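Local coordinates for protein rutinosidase (Aspergillus niger, PDB 6I1A) that hydrolyses glycosidic bonds as a secreted family 5 glycoside hydrolase, releasing the disaccharide rutinose from plant glycosides such as rutin, at residues S186-P191 / N236-F241; E303-A308 / S335-A340; N312-R317 / Q354-C359. All coordinates share one frame; numbering follows the deposited sequence.

Interaction 1 (S186-P191 / N236-F241); sequences SYTLEP and NIPVMF
Leu189 and Val239 are bridged through their backbones where strand 187-190 runs alongside strand 239-241, the two inclined at 40°. Leu189 N donates to Pro238 O over 3.0 Å in a nearly straight bond, and Met240 N returns one to Leu189 O at 2.9 Å. Prolines end the pairing on both sides. At one end Pro238 has no N-H to give, and its CD lies 3.5 Å from Tyr187 O. At the other, Pro191 CD abuts Met240 O at 3.2 Å, where a parallel pair would otherwise place an N-H. The two strands are the fourth and fifth of the TIM barrel of glycoside hydrolase family 5, joined by the beta-alpha-beta crossover through helix 213-233, whose Ile223 and Val226 pack on Pro191. Here the contact closes a seam, since strand 187-190 bonds on its other side to strand 131-136. Glu190 crosses the Met240 side chain at a slant, each carbon from CB outward meeting part of that residue. Its CB starts 3.7 Å from Met240 O. With CG anti to the backbone N (chi1 -174°), that carbon comes 3.3 Å from the same carbonyl oxygen. CD then passes the thioether chain, meeting both Met240 CG and SD. At the tip, OE2 lies 3.6 Å from Met240 CG; OE1 also comes near SD and forms a salt bridge with Arg92 NE. Asp264 brings a second acidic group close to OE2. On the far side of Met240 from this carboxylate, Thr188 CG2 meets Met240 CB at 3.7 Å, crossing it at about a right angle. Thr188 OG1 lies against the Pro238 ring, is hydrogen-bonded to His131 NE2 and accepts from Trp17 NE1.

Interaction 2 (E303-A308 / S335-A340); sequences EWAIQA and SSYWTA
Trp304 and Tyr337 meet in a T-shaped stack, with the edge of the tyrosine directed at the indole face. They join strands 299-308 and 334-337, the seventh and eighth of the TIM barrel; the axes of 303-308 and 335-337 are 57° apart. The centroids of the five-membered ring of Trp304 and the Tyr337 ring are 5.0 Å apart, with planes at 78°. Tyr337 CD1 does the touching, 3.5 Å from Trp304 CE2. Trp304 CG stands between its own backbone N and carbonyl carbon. One face of the phenol in turn lies over Trp304 O, near the ring centre. That oxygen accepts from Trp338 N at 3.0 Å. The phenol OH reaches Ile306, whose N donates to Tyr337 OH at 3.0 Å; the hydroxyl is also hydrogen-bonded to Tyr357 O, so two hydrogen bonds hold it.

Glu303 and Trp338 point the same way, side by side, with carboxylate and indole planes 33° apart. Glu303 CD lies 3.6 Å from Trp338 CE3. Glu303 OE1 sits over one indole face near the rim, and Thr339 CB over the opposite face, after a cis peptide, a feature known after the eighth-strand tryptophan in clan GH-A. Family 5 enzymes carry their nucleophile at the end of the seventh strand, and the position of Glu303 is consistent with that role; Tyr268 and Arg92 hold its oxygens. A water accepts from Trp304 NE1 at 2.9 Å, in the indole plane, and donates to Ser335 OG at 2.8 Å.

Interaction 3 (N312-R317 / Q354-C359); sequences NTLALR and QKDYWC. With EDO (1,2-ethanediol), chain U.
The loop 312-317 and the weakly bonded helical turn 355-358 face each other without backbone pairing, the CA atoms of Leu314 and Asp356 being 7.4 Å apart. A single side chain bonds across: Arg317 NH1 donates to Asp356 O at 2.9 Å, on a lone pair and within the guanidinium plane. The bend at chi3 (-65°) turns NE back to its own segment, where it donates to Leu314 O at 3.0 Å. Two in-plane bonds, one from each segment, thus fix the rotation of the guanidinium, while Leu314 CD2 lies over the rim of one of its faces. Leu314 CD2 also touches Asp356 CB at 3.5 Å. The Asp356 carboxylate bonds instead to Glu353 N, and its OD1, 4.4 Å from Arg317 NH1 and far from the guanidinium plane, may add a charge attraction.

Tyr357 reaches between the neighbouring side chains. Its OH comes 3.4 Å from Asn312 CB and donates to Gln351 O, whereas Arg317 CG meets the ring at CE2, 3.8 Å away. On the far side of the helical turn, a 1,2-ethanediol carbon sits over one face of Trp358 and its O1 accepts from Gln354 NE2.

Segment 312-317 belongs to the loop joining the seventh strand of the TIM barrel, 299-308, to helix 317-331, for which Leu316 is the N-cap; it packs against the short helix that precedes helix 360-365.

How the interactions relate
Interactions 1 and 2 close the two seams between the five-stranded and three-stranded sheets that together form the barrel. Their centres are 20 Å apart, on opposite sides of the chain's centre, yet Arg92 joins them, bonding Glu190 through NE and Glu303 through NH1 in the probable active-site region. Interaction 3 lies further out, 11 Å from interaction 2 between centres and 31 Å from interaction 1. It adjoins interaction 2 directly: Trp358 NE1 is hydrogen-bonded to Gln307 OE1 at 2.8 Å, and Trp358 CZ3 packs 3.5 Å from Ala305 CB. The outer contact therefore adjoins the far end of strand 299-308, which carries Glu303 near its middle.

Interaction 1 (S186-P191 / N236-F241)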
loop_
_atom_site.group_PDB
_atom_site.type_symbol
_atom_site.label_atom_id
_atom_site.label_comp_id
_atom_site.label_asym_id
_atom_site.label_seq_id
_atom_site.Cartn_x
_atom_site.Cartn_y
_atom_site.Cartn_z
ATOM N N SER A 186 7.990 -32.708 14.102
ATOM C CA SER A 186 6.659 -32.043 14.259
ATOM C C SER A 186 6.809 -30.512 14.355
ATOM O O SER A 186 5.780 -29.844 14.526
ATOM C CB SER A 186 5.967 -32.524 15.458
ATOM O OG SER A 186 5.697 -33.948 15.336
ATOM N N TYR A 187 7.996 -29.924 14.293
ATOM C CA TYR A 187 8.212 -28.498 14.666
ATOM C C TYR A 187 8.883 -27.714 13.563
ATOM O O TYR A 187 9.845 -28.185 12.869
ATOM C CB TYR A 187 9.052 -28.391 15.920
ATOM C CG TYR A 187 8.401 -29.000 17.126
ATOM C CD1 TYR A 187 8.592 -30.362 17.415
ATOM C CD2 TYR A 187 7.600 -28.295 18.007
ATOM C CE1 TYR A 187 8.004 -30.958 18.527
ATOM C CE2 TYR A 187 7.031 -28.871 19.122
ATOM C CZ TYR A 187 7.225 -30.221 19.395
ATOM O OH TYR A 187 6.639 -30.734 20.503
ATOM N N THR A 188 8.437 -26.465 13.429
ATOM C CA THR A 188 9.071 -25.404 12.644
ATOM C C THR A 188 9.484 -24.303 13.605
ATOM O O THR A 188 8.726 -23.931 14.487
ATOM C CB THR A 188 8.169 -24.904 11.513
ATOM O OG1 THR A 188 8.049 -25.940 10.542
ATOM C CG2 THR A 188 8.608 -23.622 10.884
ATOM N N LEU A 189 10.698 -23.763 13.439
ATOM C CA LEU A 189 11.229 -22.719 14.323
ATOM C C LEU A 189 11.098 -21.348 13.657
ATOM O O LEU A 189 11.637 -21.129 12.543
ATOM C CB LEU A 189 12.717 -23.039 14.582
ATOM C CG LEU A 189 13.389 -22.283 15.699
ATOM C CD1 LEU A 189 14.669 -23.039 16.198
ATOM C CD2 LEU A 189 13.804 -20.949 15.254
ATOM N N GLU A 190 10.405 -20.428 14.317
ATOM C CA GLU A 190 10.213 -19.055 13.831
ATOM C C GLU A 190 10.891 -18.073 14.779
ATOM O O GLU A 190 10.401 -17.813 15.894
ATOM C CB GLU A 190 8.720 -18.704 13.745
ATOM C CG GLU A 190 8.497 -17.353 13.106
ATOM C CD GLU A 190 7.075 -17.087 12.699
ATOM O OE1 GLU A 190 6.136 -17.605 13.338
ATOM O OE2 GLU A 190 6.902 -16.407 11.649
ATOM N N PRO A 191 12.089 -17.557 14.402
ATOM C CA PRO A 191 12.932 -16.859 15.383
ATOM C C PRO A 191 12.733 -15.354 15.550
ATOM O O PRO A 191 13.402 -14.726 16.371
ATOM C CB PRO A 191 14.331 -17.136 14.772
ATOM C CG PRO A 191 14.115 -17.108 13.308
ATOM C CD PRO A 191 12.800 -17.877 13.169
ATOM N N ASN A 236 17.098 -30.566 9.237
ATOM C CA ASN A 236 15.757 -30.992 8.814
ATOM C C ASN A 236 14.696 -30.154 9.535
ATOM O O ASN A 236 13.515 -30.198 9.115
ATOM C CB ASN A 236 15.564 -32.478 9.085
ATOM C CG ASN A 236 16.461 -33.305 8.192
ATOM O OD1 ASN A 236 16.383 -33.158 6.988
ATOM N ND2 ASN A 236 17.396 -33.976 8.825
ATOM N N ILE A 237 15.069 -29.401 10.570
ATOM C CA ILE A 237 14.077 -28.475 11.224
ATOM C C ILE A 237 13.948 -27.271 10.310
ATOM O O ILE A 237 14.895 -26.530 10.138
ATOM C CB ILE A 237 14.544 -28.049 12.628
ATOM C CG1 ILE A 237 14.726 -29.238 13.579
ATOM C CG2 ILE A 237 13.578 -27.008 13.207
ATOM C CD1 ILE A 237 15.417 -28.862 14.831
ATOM N N PRO A 238 12.744 -26.930 9.770
ATOM C CA PRO A 238 12.615 -25.750 8.944
ATOM C C PRO A 238 12.667 -24.473 9.786
ATOM O O PRO A 238 12.280 -24.485 10.976
ATOM C CB PRO A 238 11.200 -25.884 8.344
ATOM C CG PRO A 238 10.822 -27.311 8.573
ATOM C CD PRO A 238 11.505 -27.760 9.836
ATOM N N VAL A 239 13.169 -23.421 9.169
ATOM C CA VAL A 239 13.167 -22.052 9.750
ATOM C C VAL A 239 12.101 -21.241 9.003
ATOM O O VAL A 239 12.108 -21.160 7.739
ATOM C CB VAL A 239 14.544 -21.373 9.680
ATOM C CG1 VAL A 239 14.462 -19.915 10.057
ATOM C CG2 VAL A 239 15.535 -22.111 10.590
ATOM N N MET A 240 11.193 -20.643 9.765
ATOM C CA MET A 240 10.154 -19.762 9.235
ATOM C C MET A 240 10.547 -18.303 9.508
ATOM O O MET A 240 10.703 -17.885 10.690
ATOM C CB MET A 240 8.836 -20.101 9.911
ATOM C CG MET A 240 7.690 -19.183 9.474
ATOM S SD MET A 240 6.044 -19.788 9.971
ATOM C CE MET A 240 5.808 -21.114 8.805
ATOM N N PHE A 241 10.765 -17.584 8.430
ATOM C CA PHE A 241 11.231 -16.190 8.430
ATOM C C PHE A 241 10.037 -15.257 8.248
ATOM O O PHE A 241 9.425 -15.246 7.154
ATOM C CB PHE A 241 12.279 -15.987 7.346
ATOM C CG PHE A 241 12.847 -14.602 7.268
ATOM C CD1 PHE A 241 12.765 -13.699 8.328
ATOM C CD2 PHE A 241 13.504 -14.212 6.117
ATOM C CE1 PHE A 241 13.270 -12.404 8.209
ATOM C CE2 PHE A 241 14.030 -12.932 6.018
ATOM C CZ PHE A 241 13.905 -12.026 7.039
#

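Interaction 2 (E303-A308 / S335-A340)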
loop_
_atom_site.group_PDB
_atom_site.type_symbol
_atom_site.label_atom_id
_atom_site.label_comp_id
_atom_site.label_asym_id
_atom_site.label_seq_id
_atom_site.Cartn_x
_atom_site.Cartn_y
_atom_site.Cartn_z
ATOM N N GLU A 303 -0.382 -15.222 10.064
ATOM C CA GLU A 303 -1.390 -14.438 10.797
ATOM C C GLU A 303 -2.278 -13.763 9.757
ATOM O O GLU A 303 -1.775 -13.165 8.790
ATOM C CB GLU A 303 -0.831 -13.337 11.673
ATOM C CG GLU A 303 0.003 -13.811 12.829
ATOM C CD GLU A 303 0.394 -12.699 13.779
ATOM O OE1 GLU A 303 -0.243 -11.583 13.775
ATOM O OE2 GLU A 303 1.392 -12.879 14.523
ATOM N N TRP A 304 -3.577 -13.754 10.058
ATOM C CA TRP A 304 -4.605 -12.982 9.328
ATOM C C TRP A 304 -5.874 -13.010 10.141
ATOM O O TRP A 304 -6.042 -13.835 11.060
ATOM C CB TRP A 304 -4.831 -13.522 7.900
ATOM C CG TRP A 304 -5.584 -14.822 7.863
ATOM C CD1 TRP A 304 -5.207 -16.053 8.294
ATOM C CD2 TRP A 304 -6.940 -14.976 7.362
ATOM N NE1 TRP A 304 -6.204 -16.972 8.041
ATOM C CE2 TRP A 304 -7.279 -16.342 7.486
ATOM C CE3 TRP A 304 -7.861 -14.078 6.804
ATOM C CZ2 TRP A 304 -8.505 -16.822 7.026
ATOM C CZ3 TRP A 304 -9.076 -14.567 6.344
ATOM C CH2 TRP A 304 -9.357 -15.914 6.490
ATOM N N ALA A 305 -6.793 -12.096 9.819
ATOM C CA ALA A 305 -8.120 -12.057 10.417
ATOM C C ALA A 305 -9.036 -11.299 9.484
ATOM O O ALA A 305 -8.567 -10.566 8.649
ATOM C CB ALA A 305 -8.092 -11.480 11.809
ATOM N N ILE A 306 -10.356 -11.442 9.693
ATOM C CA ILE A 306 -11.381 -10.887 8.749
ATOM C C ILE A 306 -11.879 -9.510 9.131
ATOM O O ILE A 306 -12.717 -8.985 8.351
ATOM C CB ILE A 306 -12.556 -11.859 8.573
ATOM C CG1 ILE A 306 -13.318 -12.082 9.855
ATOM C CG2 ILE A 306 -12.103 -13.114 7.914
ATOM C CD1 ILE A 306 -14.716 -12.684 9.592
ATOM N N GLN A 307 -11.493 -8.879 10.235
ATOM C CA GLN A 307 -12.000 -7.529 10.527
ATOM C C GLN A 307 -11.543 -6.563 9.450
ATOM O O GLN A 307 -10.330 -6.474 9.109
ATOM C CB GLN A 307 -11.567 -7.042 11.893
ATOM C CG GLN A 307 -12.154 -5.648 12.191
ATOM C CD GLN A 307 -11.679 -5.013 13.466
ATOM O OE1 GLN A 307 -11.246 -5.699 14.412
ATOM N NE2 GLN A 307 -11.773 -3.692 13.532
ATOM N N ALA A 308 -12.521 -5.846 8.869
ATOM C CA ALA A 308 -12.270 -4.742 7.914
ATOM C C ALA A 308 -12.173 -3.378 8.597
ATOM O O ALA A 308 -12.489 -3.227 9.786
ATOM C CB ALA A 308 -13.390 -4.760 6.898
ATOM N N SER A 335 -2.448 -21.227 5.934
ATOM C CA SER A 335 -2.545 -20.060 6.804
ATOM C C SER A 335 -2.829 -20.496 8.236
ATOM O O SER A 335 -3.329 -21.598 8.463
ATOM C CB SER A 335 -3.585 -19.081 6.299
ATOM O OG SER A 335 -4.882 -19.714 6.277
ATOM N N SER A 336 -2.616 -19.560 9.145
ATOM C CA SER A 336 -3.034 -19.741 10.545
ATOM C C SER A 336 -3.710 -18.478 11.043
ATOM O O SER A 336 -3.149 -17.388 11.021
ATOM C CB SER A 336 -1.915 -20.189 11.511
ATOM O OG SER A 336 -0.730 -19.462 11.387
ATOM N N TYR A 337 -4.964 -18.615 11.477
ATOM C CA TYR A 337 -5.821 -17.488 11.869
ATOM C C TYR A 337 -5.388 -16.942 13.209
ATOM O O TYR A 337 -4.970 -17.689 14.109
ATOM C CB TYR A 337 -7.273 -17.991 11.961
ATOM C CG TYR A 337 -8.291 -16.893 11.882
ATOM C CD1 TYR A 337 -8.738 -16.459 10.661
ATOM C CD2 TYR A 337 -8.777 -16.267 13.009
ATOM C CE1 TYR A 337 -9.668 -15.450 10.560
ATOM C CE2 TYR A 337 -9.675 -15.189 12.919
ATOM C CZ TYR A 337 -10.094 -14.782 11.677
ATOM O OH TYR A 337 -10.983 -13.735 11.559
ATOM N N TRP A 338 -5.524 -15.633 13.372
ATOM C CA TRP A 338 -5.334 -14.955 14.672
ATOM C C TRP A 338 -6.737 -14.702 15.206
ATOM O O TRP A 338 -7.372 -13.778 14.694
ATOM C CB TRP A 338 -4.548 -13.650 14.562
ATOM C CG TRP A 338 -4.159 -13.113 15.906
ATOM C CD1 TRP A 338 -4.864 -12.338 16.777
ATOM C CD2 TRP A 338 -2.930 -13.460 16.587
ATOM N NE1 TRP A 338 -4.136 -12.130 17.922
ATOM C CE2 TRP A 338 -2.954 -12.820 17.829
ATOM C CE3 TRP A 338 -1.782 -14.191 16.232
ATOM C CZ2 TRP A 338 -1.893 -12.875 18.742
ATOM C CZ3 TRP A 338 -0.755 -14.273 17.138
ATOM C CH2 TRP A 338 -0.802 -13.628 18.358
ATOM N N THR A 339 -7.219 -15.422 16.214
ATOM C CA THR A 339 -6.534 -16.403 17.066
ATOM C C THR A 339 -7.543 -17.416 17.568
ATOM O O THR A 339 -8.792 -17.258 17.350
ATOM C CB THR A 339 -5.816 -15.642 18.174
ATOM O OG1 THR A 339 -5.072 -16.555 18.994
ATOM C CG2 THR A 339 -6.731 -14.835 19.071
ATOM N N ALA A 340 -7.102 -18.476 18.244
ATOM C CA ALA A 340 -7.999 -19.554 18.676
ATOM C C ALA A 340 -9.087 -19.029 19.615
ATOM O O ALA A 340 -10.285 -19.405 19.389
ATOM C CB ALA A 340 -7.184 -20.610 19.386
HETATM O O HOH W 1 -6.083 -19.768 8.783
#

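Interaction 3 (N312-R317 / Q354-C359)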
loop_
_atom_site.group_PDB
_atom_site.type_symbol
_atom_site.label_atom_id
_atom_site.label_comp_id
_atom_site.label_asym_id
_atom_site.label_seq_id
_atom_site.Cartn_x
_atom_site.Cartn_y
_atom_site.Cartn_z
ATOM N N ASN A 312 -18.080 -3.400 8.911
ATOM C CA ASN A 312 -18.069 -4.816 9.302
ATOM C C ASN A 312 -19.479 -5.338 9.434
ATOM O O ASN A 312 -20.321 -4.643 10.088
ATOM C CB ASN A 312 -17.290 -5.059 10.588
ATOM C CG ASN A 312 -15.777 -4.910 10.374
ATOM O OD1 ASN A 312 -15.162 -5.871 9.891
ATOM N ND2 ASN A 312 -15.218 -3.755 10.714
ATOM N N THR A 313 -19.705 -6.485 8.883
ATOM C CA THR A 313 -20.990 -7.190 9.067
ATOM C C THR A 313 -20.763 -8.596 9.555
ATOM O O THR A 313 -19.914 -9.375 9.042
ATOM C CB THR A 313 -21.825 -7.131 7.790
ATOM O OG1 THR A 313 -21.278 -7.975 6.792
ATOM C CG2 THR A 313 -21.864 -5.785 7.102
ATOM N N LEU A 314 -21.602 -8.972 10.490
ATOM C CA LEU A 314 -21.577 -10.340 10.991
ATOM C C LEU A 314 -22.014 -11.367 9.973
ATOM O O LEU A 314 -21.659 -12.547 10.041
ATOM C CB LEU A 314 -22.426 -10.377 12.266
ATOM C CG LEU A 314 -21.955 -9.458 13.390
ATOM C CD1 LEU A 314 -23.009 -9.340 14.476
ATOM C CD2 LEU A 314 -20.690 -9.995 13.987
ATOM N N ALA A 315 -22.930 -10.936 9.065
ATOM C CA ALA A 315 -23.533 -11.849 8.103
ATOM C C ALA A 315 -22.484 -12.450 7.139
ATOM O O ALA A 315 -22.745 -13.536 6.634
ATOM C CB ALA A 315 -24.611 -11.096 7.318
ATOM N N LEU A 316 -21.389 -11.738 6.877
ATOM C CA LEU A 316 -20.418 -12.164 5.855
ATOM C C LEU A 316 -19.217 -12.864 6.505
ATOM O O LEU A 316 -18.305 -13.113 5.779
ATOM C CB LEU A 316 -19.978 -10.953 5.047
ATOM C CG LEU A 316 -21.027 -10.417 4.042
ATOM C CD1 LEU A 316 -20.578 -9.121 3.409
ATOM C CD2 LEU A 316 -21.313 -11.461 2.991
ATOM N N ARG A 317 -19.262 -13.151 7.773
ATOM C CA ARG A 317 -18.070 -13.742 8.447
ATOM C C ARG A 317 -17.771 -15.093 7.856
ATOM O O ARG A 317 -16.594 -15.408 7.549
ATOM C CB ARG A 317 -18.281 -13.862 9.956
ATOM C CG ARG A 317 -18.260 -12.527 10.662
ATOM C CD ARG A 317 -18.527 -12.715 12.140
ATOM N NE ARG A 317 -19.888 -13.217 12.391
ATOM C CZ ARG A 317 -20.302 -13.706 13.543
ATOM N NH1 ARG A 317 -19.518 -13.723 14.623
ATOM N NH2 ARG A 317 -21.552 -14.117 13.647
ATOM N N GLN A 354 -14.806 -6.908 18.545
ATOM C CA GLN A 354 -13.677 -7.724 18.005
ATOM C C GLN A 354 -13.882 -9.212 18.257
ATOM O O GLN A 354 -13.566 -10.031 17.396
ATOM C CB GLN A 354 -12.342 -7.214 18.518
ATOM C CG GLN A 354 -11.949 -5.901 17.896
ATOM C CD GLN A 354 -10.526 -5.498 18.188
ATOM O OE1 GLN A 354 -10.021 -5.669 19.278
ATOM N NE2 GLN A 354 -9.847 -5.018 17.166
ATOM N N LYS A 355 -14.417 -9.630 19.400
ATOM C CA LYS A 355 -14.626 -11.047 19.633
ATOM C C LYS A 355 -15.490 -11.737 18.576
ATOM O O LYS A 355 -15.364 -12.937 18.399
ATOM C CB LYS A 355 -15.132 -11.339 21.041
ATOM C CG LYS A 355 -16.523 -10.796 21.340
ATOM C CD LYS A 355 -17.015 -11.119 22.728
ATOM C CE LYS A 355 -18.342 -10.444 23.028
ATOM N NZ LYS A 355 -19.311 -10.654 21.914
ATOM N N ASP A 356 -16.343 -11.002 17.863
ATOM C CA ASP A 356 -17.158 -11.606 16.797
ATOM C C ASP A 356 -16.330 -11.962 15.546
ATOM O O ASP A 356 -16.785 -12.803 14.785
ATOM C CB ASP A 356 -18.277 -10.620 16.415
ATOM C CG ASP A 356 -19.258 -10.343 17.563
ATOM O OD1 ASP A 356 -19.602 -11.295 18.249
ATOM O OD2 ASP A 356 -19.574 -9.184 17.749
ATOM N N TYR A 357 -15.152 -11.339 15.353
ATOM C CA TYR A 357 -14.366 -11.462 14.110
ATOM C C TYR A 357 -13.008 -12.121 14.376
ATOM O O TYR A 357 -12.427 -12.543 13.381
ATOM C CB TYR A 357 -14.135 -10.094 13.458
ATOM C CG TYR A 357 -15.454 -9.398 13.108
ATOM C CD1 TYR A 357 -16.082 -8.579 14.025
ATOM C CD2 TYR A 357 -16.055 -9.606 11.870
ATOM C CE1 TYR A 357 -17.279 -7.937 13.697
ATOM C CE2 TYR A 357 -17.256 -8.995 11.535
ATOM C CZ TYR A 357 -17.843 -8.175 12.457
ATOM O OH TYR A 357 -19.024 -7.555 12.093
ATOM N N TRP A 358 -12.541 -12.207 15.608
ATOM C CA TRP A 358 -11.153 -12.669 15.930
ATOM C C TRP A 358 -11.116 -13.993 16.692
ATOM O O TRP A 358 -9.987 -14.417 17.016
ATOM C CB TRP A 358 -10.425 -11.574 16.694
ATOM C CG TRP A 358 -10.138 -10.329 15.943
ATOM C CD1 TRP A 358 -11.005 -9.317 15.710
ATOM C CD2 TRP A 358 -8.894 -9.948 15.360
ATOM N NE1 TRP A 358 -10.366 -8.314 15.018
ATOM C CE2 TRP A 358 -9.049 -8.692 14.763
ATOM C CE3 TRP A 358 -7.649 -10.600 15.239
ATOM C CZ2 TRP A 358 -8.012 -8.027 14.108
ATOM C CZ3 TRP A 358 -6.627 -9.941 14.600
ATOM C CH2 TRP A 358 -6.775 -8.679 14.044
ATOM N N CYS A 359 -12.244 -14.649 16.979
ATOM C CA CYS A 359 -12.274 -15.899 17.765
ATOM C C CYS A 359 -12.518 -17.075 16.871
ATOM O O CYS A 359 -13.665 -17.311 16.406
ATOM C CB CYS A 359 -13.312 -15.810 18.857
ATOM S SG CYS A 359 -13.219 -17.264 19.925
HETATM C C1 EDO U . -6.177 -6.288 16.912
HETATM O O1 EDO U . -6.595 -5.100 17.583
HETATM C C2 EDO U . -6.695 -7.569 17.528
HETATM O O2 EDO U . -5.937 -8.049 18.676
#